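Local coordinates for COPII coat assembly protein SEC16 (Saccharomyces cerevisiae, PDB 3MZK) that helps initiate assembly of the COPII coat that forms transport vesicles at the endoplasmic reticulum and selects their cargo, and also takes part in autophagy, at residues B[156-159]-B[160-164]; B[353-356]-B[357-361]. All coordinates share one frame; numbering follows the deposited sequence.

Interaction 1: B[156-159]-B[160-164]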
ATOM      1  N   ARG B 156     -20.794 -24.277 -15.277  1.00 57.00           N
ATOM      2  CA  ARG B 156     -21.474 -23.007 -15.474  1.00 67.93           C
ATOM      3  C   ARG B 156     -20.704 -21.864 -14.822  1.00 66.31           C
ATOM      4  O   ARG B 156     -20.499 -20.815 -15.431  1.00 64.75           O
ATOM      5  CB  ARG B 156     -22.898 -23.067 -14.919  1.00 83.94           C
ATOM      6  CG  ARG B 156     -23.835 -23.963 -15.712  1.00 91.43           C
ATOM      7  CD  ARG B 156     -25.274 -23.825 -15.232  1.00 98.84           C
ATOM      8  NE  ARG B 156     -25.794 -22.466 -15.393  1.00111.51           N
ATOM      9  CZ  ARG B 156     -26.317 -21.988 -16.520  1.00110.37           C
ATOM     10  NH1 ARG B 156     -26.390 -22.754 -17.604  1.00114.70           N
ATOM     11  NH2 ARG B 156     -26.766 -20.740 -16.567  1.00 89.51           N
ATOM     12  N   VAL B 157     -20.282 -22.077 -13.580  1.00 70.67           N
ATOM     13  CA  VAL B 157     -19.524 -21.072 -12.844  1.00 69.46           C
ATOM     14  C   VAL B 157     -18.231 -20.705 -13.565  1.00 66.47           C
ATOM     15  O   VAL B 157     -17.881 -19.531 -13.672  1.00 60.88           O
ATOM     16  CB  VAL B 157     -19.192 -21.551 -11.423  1.00 65.77           C
ATOM     17  CG1 VAL B 157     -18.260 -20.571 -10.741  1.00 61.73           C
ATOM     18  CG2 VAL B 157     -20.467 -21.721 -10.620  1.00 62.77           C
ATOM     19  N   LEU B 158     -17.521 -21.713 -14.059  1.00 61.23           N
ATOM     20  CA  LEU B 158     -16.287 -21.459 -14.788  1.00 68.10           C
ATOM     21  C   LEU B 158     -16.571 -20.640 -16.036  1.00 76.10           C
ATOM     22  O   LEU B 158     -15.926 -19.619 -16.273  1.00 89.24           O
ATOM     23  CB  LEU B 158     -15.575 -22.763 -15.147  1.00 69.14           C
ATOM     24  CG  LEU B 158     -14.298 -22.604 -15.976  1.00 73.76           C
ATOM     25  CD1 LEU B 158     -13.422 -21.492 -15.422  1.00 76.81           C
ATOM     26  CD2 LEU B 158     -13.530 -23.910 -16.034  1.00 64.02           C
ATOM     27  N   ALA B 159     -17.542 -21.085 -16.828  1.00 59.75           N
ATOM     28  CA  ALA B 159     -17.944 -20.356 -18.029  1.00 63.63           C
ATOM     29  C   ALA B 159     -18.357 -18.921 -17.703  1.00 56.56           C
ATOM     30  O   ALA B 159     -18.025 -17.993 -18.429  1.00 58.86           O
ATOM     31  CB  ALA B 159     -19.064 -21.089 -18.753  1.00 60.40           C
ATOM     32  N   PHE B 160     -19.081 -18.750 -16.604  1.00 60.50           N
ATOM     33  CA  PHE B 160     -19.477 -17.423 -16.154  1.00 59.91           C
ATOM     34  C   PHE B 160     -18.253 -16.550 -15.913  1.00 63.54           C
ATOM     35  O   PHE B 160     -18.220 -15.390 -16.314  1.00 69.51           O
ATOM     36  CB  PHE B 160     -20.315 -17.514 -14.880  1.00 64.74           C
ATOM     37  CG  PHE B 160     -21.790 -17.607 -15.129  1.00 73.49           C
ATOM     38  CD1 PHE B 160     -22.387 -16.868 -16.136  1.00 78.26           C
ATOM     39  CD2 PHE B 160     -22.584 -18.433 -14.357  1.00 80.96           C
ATOM     40  CE1 PHE B 160     -23.745 -16.950 -16.364  1.00 74.26           C
ATOM     41  CE2 PHE B 160     -23.944 -18.519 -14.582  1.00 87.87           C
ATOM     42  CZ  PHE B 160     -24.525 -17.778 -15.589  1.00 78.38           C
ATOM     43  N   LEU B 161     -17.248 -17.117 -15.255  1.00 65.91           N
ATOM     44  CA  LEU B 161     -16.025 -16.386 -14.949  1.00 62.22           C
ATOM     45  C   LEU B 161     -15.199 -16.117 -16.201  1.00 65.87           C
ATOM     46  O   LEU B 161     -14.580 -15.059 -16.331  1.00 68.76           O
ATOM     47  CB  LEU B 161     -15.193 -17.149 -13.917  1.00 59.39           C
ATOM     48  CG  LEU B 161     -15.821 -17.241 -12.526  1.00 51.86           C
ATOM     49  CD1 LEU B 161     -14.955 -18.075 -11.608  1.00 54.74           C
ATOM     50  CD2 LEU B 161     -16.041 -15.853 -11.950  1.00 55.38           C
ATOM     51  N   GLN B 162     -15.196 -17.078 -17.118  1.00 54.48           N
ATOM     52  CA  GLN B 162     -14.496 -16.919 -18.388  1.00 60.62           C
ATOM     53  C   GLN B 162     -15.099 -15.803 -19.227  1.00 60.53           C
ATOM     54  O   GLN B 162     -14.464 -15.314 -20.161  1.00 72.69           O
ATOM     55  CB  GLN B 162     -14.508 -18.221 -19.186  1.00 56.60           C
ATOM     56  CG  GLN B 162     -13.643 -19.316 -18.601  1.00 61.83           C
ATOM     57  CD  GLN B 162     -13.479 -20.482 -19.549  1.00 69.58           C
ATOM     58  OE1 GLN B 162     -14.079 -21.540 -19.357  1.00 64.30           O
ATOM     59  NE2 GLN B 162     -12.669 -20.294 -20.586  1.00 76.13           N
ATOM     60  N   THR B 163     -16.325 -15.406 -18.895  1.00 59.72           N
ATOM     61  CA  THR B 163     -17.006 -14.335 -19.612  1.00 59.98           C
ATOM     62  C   THR B 163     -17.043 -13.045 -18.795  1.00 63.03           C
ATOM     63  O   THR B 163     -17.589 -12.033 -19.239  1.00 71.51           O
ATOM     64  CB  THR B 163     -18.438 -14.744 -20.015  1.00 64.74           C
ATOM     65  OG1 THR B 163     -19.142 -15.231 -18.868  1.00 80.46           O
ATOM     66  CG2 THR B 163     -18.398 -15.833 -21.067  1.00 54.04           C
ATOM     67  N   GLY B 164     -16.457 -13.090 -17.600  1.00 66.84           N
ATOM     68  CA  GLY B 164     -16.344 -11.918 -16.749  1.00 67.37           C
ATOM     69  C   GLY B 164     -17.583 -11.622 -15.928  1.00 74.95           C
ATOM     70  O   GLY B 164     -17.735 -10.524 -15.396  1.00 89.44           O
TER
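Arg156 and Phe160, one helical turn apart near the end of helix 151-162, send their side chains alongside each other in the same direction. Arg156 bends at chi3 (61°), which brings NH2 to 3.8 Å from CZ of Phe160; the guanidinium and ring planes stand nearly perpendicular, 85° apart. A long arginine suits this place because its length and bend set NH2 beside the ring, where it hydrogen-bonds the carbonyl oxygen of Leu133 in the second subunit. The buried part of the contact is apolar: Val157 CG1 meets Leu161 CD1 at 4.2 Å, Val157 also rests on Leu172 of helix 166-175, and on another face small Ala159 lies against Leu133 of the second subunit. Replacing Phe160 with an alanine would probably open a gap between helix 166-175 and that same leucine, and take away the ring beside the Arg156 guanidinium. Toward the open side, the branch point CG of Leu158 lies 3.6 Å from Gln162 OE1; the leucine is buried against Leu216 of the second subunit, the glutamine partly exposed. Here the helix ends. The Thr163 hydroxyl folds back over the last turn, with OG1 3.0 Å from Ala159 O and 2.7 Å from Phe160 O and one proton to offer them. Gly164, at a positive phi that a residue with a side chain adopts less readily, completes a Schellman motif and donates its N-H to Leu161 O. Leu161 O also receives Asn262 ND2 of the second subunit. The chemistry is thus that of a helix end used as an interface: apolar groups pack between subunits, while carbonyls at the helix end and on the second subunit are met by side-chain donors.

Interaction 2: B[353-356]-B[357-361]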
ATOM      1  N   SER B 353      -4.325  19.680  24.826  1.00 58.50           N
ATOM      2  CA  SER B 353      -4.865  20.957  25.265  1.00 64.83           C
ATOM      3  C   SER B 353      -6.220  20.775  25.940  1.00 66.84           C
ATOM      4  O   SER B 353      -6.539  21.465  26.909  1.00 71.22           O
ATOM      5  CB  SER B 353      -5.011  21.900  24.074  1.00 65.78           C
ATOM      6  OG  SER B 353      -3.754  22.153  23.480  1.00101.61           O
ATOM      7  N   SER B 354      -7.014  19.845  25.425  1.00 46.49           N
ATOM      8  CA  SER B 354      -8.385  19.680  25.891  1.00 54.34           C
ATOM      9  C   SER B 354      -8.480  19.362  27.383  1.00 56.72           C
ATOM     10  O   SER B 354      -9.537  19.537  27.985  1.00 60.19           O
ATOM     11  CB  SER B 354      -9.109  18.605  25.077  1.00 61.47           C
ATOM     12  OG  SER B 354      -8.506  17.340  25.267  1.00 78.71           O
ATOM     13  N   ILE B 355      -7.383  18.902  27.978  1.00 40.16           N
ATOM     14  CA  ILE B 355      -7.407  18.521  29.385  1.00 46.74           C
ATOM     15  C   ILE B 355      -6.709  19.518  30.314  1.00 55.92           C
ATOM     16  O   ILE B 355      -6.673  19.316  31.529  1.00 66.75           O
ATOM     17  CB  ILE B 355      -6.823  17.107  29.627  1.00 41.38           C
ATOM     18  CG1 ILE B 355      -5.301  17.119  29.497  1.00 42.52           C
ATOM     19  CG2 ILE B 355      -7.456  16.100  28.689  1.00 57.12           C
ATOM     20  CD1 ILE B 355      -4.638  15.943  30.157  1.00 38.52           C
ATOM     21  N   LEU B 356      -6.159  20.590  29.755  1.00 46.33           N
ATOM     22  CA  LEU B 356      -5.546  21.630  30.580  1.00 46.24           C
ATOM     23  C   LEU B 356      -6.508  22.168  31.644  1.00 52.11           C
ATOM     24  O   LEU B 356      -6.132  22.321  32.807  1.00 52.19           O
ATOM     25  CB  LEU B 356      -4.998  22.767  29.717  1.00 45.25           C
ATOM     26  CG  LEU B 356      -3.644  22.471  29.068  1.00 52.05           C
ATOM     27  CD1 LEU B 356      -3.356  23.416  27.909  1.00 47.38           C
ATOM     28  CD2 LEU B 356      -2.542  22.537  30.113  1.00 47.08           C
ATOM     29  N   PRO B 357      -7.757  22.460  31.251  1.00 49.69           N
ATOM     30  CA  PRO B 357      -8.739  22.859  32.259  1.00 47.76           C
ATOM     31  C   PRO B 357      -8.817  21.849  33.396  1.00 54.14           C
ATOM     32  O   PRO B 357      -8.874  22.248  34.555  1.00 56.03           O
ATOM     33  CB  PRO B 357     -10.045  22.870  31.470  1.00 39.21           C
ATOM     34  CG  PRO B 357      -9.620  23.231  30.102  1.00 32.43           C
ATOM     35  CD  PRO B 357      -8.311  22.546  29.891  1.00 36.03           C
ATOM     36  N   GLN B 358      -8.804  20.561  33.069  1.00 56.32           N
ATOM     37  CA  GLN B 358      -8.918  19.525  34.089  1.00 43.02           C
ATOM     38  C   GLN B 358      -7.720  19.551  35.025  1.00 51.18           C
ATOM     39  O   GLN B 358      -7.859  19.281  36.211  1.00 56.18           O
ATOM     40  CB  GLN B 358      -9.066  18.141  33.457  1.00 33.22           C
ATOM     41  CG  GLN B 358      -9.463  17.050  34.439  1.00 34.81           C
ATOM     42  CD  GLN B 358      -9.572  15.679  33.780  1.00 45.21           C
ATOM     43  OE1 GLN B 358     -10.557  14.961  33.968  1.00 45.14           O
ATOM     44  NE2 GLN B 358      -8.552  15.307  33.015  1.00 33.20           N
ATOM     45  N   LYS B 359      -6.546  19.881  34.492  1.00 45.36           N
ATOM     46  CA  LYS B 359      -5.336  19.977  35.306  1.00 43.68           C
ATOM     47  C   LYS B 359      -5.419  21.122  36.316  1.00 51.46           C
ATOM     48  O   LYS B 359      -5.001  20.978  37.468  1.00 39.71           O
ATOM     49  CB  LYS B 359      -4.101  20.157  34.425  1.00 42.49           C
ATOM     50  CG  LYS B 359      -3.755  18.945  33.586  1.00 54.54           C
ATOM     51  CD  LYS B 359      -2.401  19.123  32.928  1.00 53.21           C
ATOM     52  CE  LYS B 359      -2.091  17.992  31.975  1.00 60.36           C
ATOM     53  NZ  LYS B 359      -0.840  18.274  31.220  1.00 78.57           N
ATOM     54  N   ILE B 360      -5.951  22.259  35.875  1.00 46.70           N
ATOM     55  CA  ILE B 360      -6.130  23.410  36.751  1.00 33.72           C
ATOM     56  C   ILE B 360      -7.142  23.062  37.831  1.00 44.31           C
ATOM     57  O   ILE B 360      -6.962  23.385  39.006  1.00 54.57           O
ATOM     58  CB  ILE B 360      -6.611  24.644  35.970  1.00 43.19           C
ATOM     59  CG1 ILE B 360      -5.608  25.007  34.873  1.00 42.82           C
ATOM     60  CG2 ILE B 360      -6.827  25.829  36.904  1.00 44.10           C
ATOM     61  CD1 ILE B 360      -6.026  26.204  34.053  1.00 43.06           C
ATOM     62  N   TYR B 361      -8.209  22.393  37.418  1.00 41.92           N
ATOM     63  CA  TYR B 361      -9.227  21.908  38.338  1.00 44.27           C
ATOM     64  C   TYR B 361      -8.612  20.939  39.342  1.00 53.37           C
ATOM     65  O   TYR B 361      -9.027  20.879  40.502  1.00 49.14           O
ATOM     66  CB  TYR B 361     -10.341  21.240  37.537  1.00 36.77           C
ATOM     67  CG  TYR B 361     -11.203  20.269  38.297  1.00 34.49           C
ATOM     68  CD1 TYR B 361     -12.003  20.689  39.347  1.00 32.14           C
ATOM     69  CD2 TYR B 361     -11.244  18.930  37.936  1.00 41.03           C
ATOM     70  CE1 TYR B 361     -12.808  19.794  40.026  1.00 44.65           C
ATOM     71  CE2 TYR B 361     -12.040  18.031  38.609  1.00 34.51           C
ATOM     72  CZ  TYR B 361     -12.820  18.467  39.648  1.00 37.80           C
ATOM     73  OH  TYR B 361     -13.610  17.566  40.306  1.00 44.58           O
TER
HETATM   74  O   HOH W   1     -10.153  19.818  30.724  1.00 39.11           O
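Ile355 and Lys359 meet through the hydrocarbon parts of their side chains: CD1 of the isoleucine lies 3.7 Å from CE of the lysine, the two chains crossing at a slant. Beneath them, Lys359 N donates to Ile355 O at 3.0 Å, and Ile360 N to Leu356 O at 3.1 Å, the first regular bonds of helix 356-368. Pro357 suits the opening turn because its nitrogen, carrying no hydrogen, leaves no N-H there without an acceptor, and its ring CD comes within 3.6 Å of Ser353 O. A water continues the pattern by bridging the turn, giving a proton to Ser354 O and accepting one from Gln358 N, each at 2.8 Å. Further out, neighbouring helices hold the side chains. Lys359 runs extended beyond CG, which carries NZ to a salt bridge with Glu340 of helix 330-344, a residue that Ile355 also touches. Gln358, with CG anti to its backbone nitrogen (chi1 -169°), reaches the same helix: NE2 bonds to Asp336 and OE1 to Ser332, so both ends of the amide are used and its rotation is fixed. Leu356 and Ile360 pack onto Leu382 and Leu399, where branched apolar chains fill the space between this helix and helices 372-387 and 394-409. Pro357 and Ile360 also pack against the chain of another protein. One turn therefore joins two chemistries: apolar residues seal the helices together, while a buried amide and ammonium are paired with groups on helix 330-344, and the lysine would probably keep its charge because Glu340 balances it.

Overall arrangement
Interactions 1 and 2 are local contacts at opposite helix ends, the first where helix 151-162 stops and the second where helix 356-368 starts. Both belong to the Sec23-binding region of Sec16, an elongated stack of helices related to other coat scaffolds. They lie on opposite sides of the chain's centre, with centres 63 Å apart and nearest atoms about 50 Å apart, so neither touches the other. Interaction 1 is the more peripheral, 47 Å from the chain's centre against 20 Å, and is covered partly by a second Sec16 subunit and partly by helix 166-175 of its own chain. Interaction 2 is enclosed mainly by its own chain but also meets a different partner, another protein, probably Sec13.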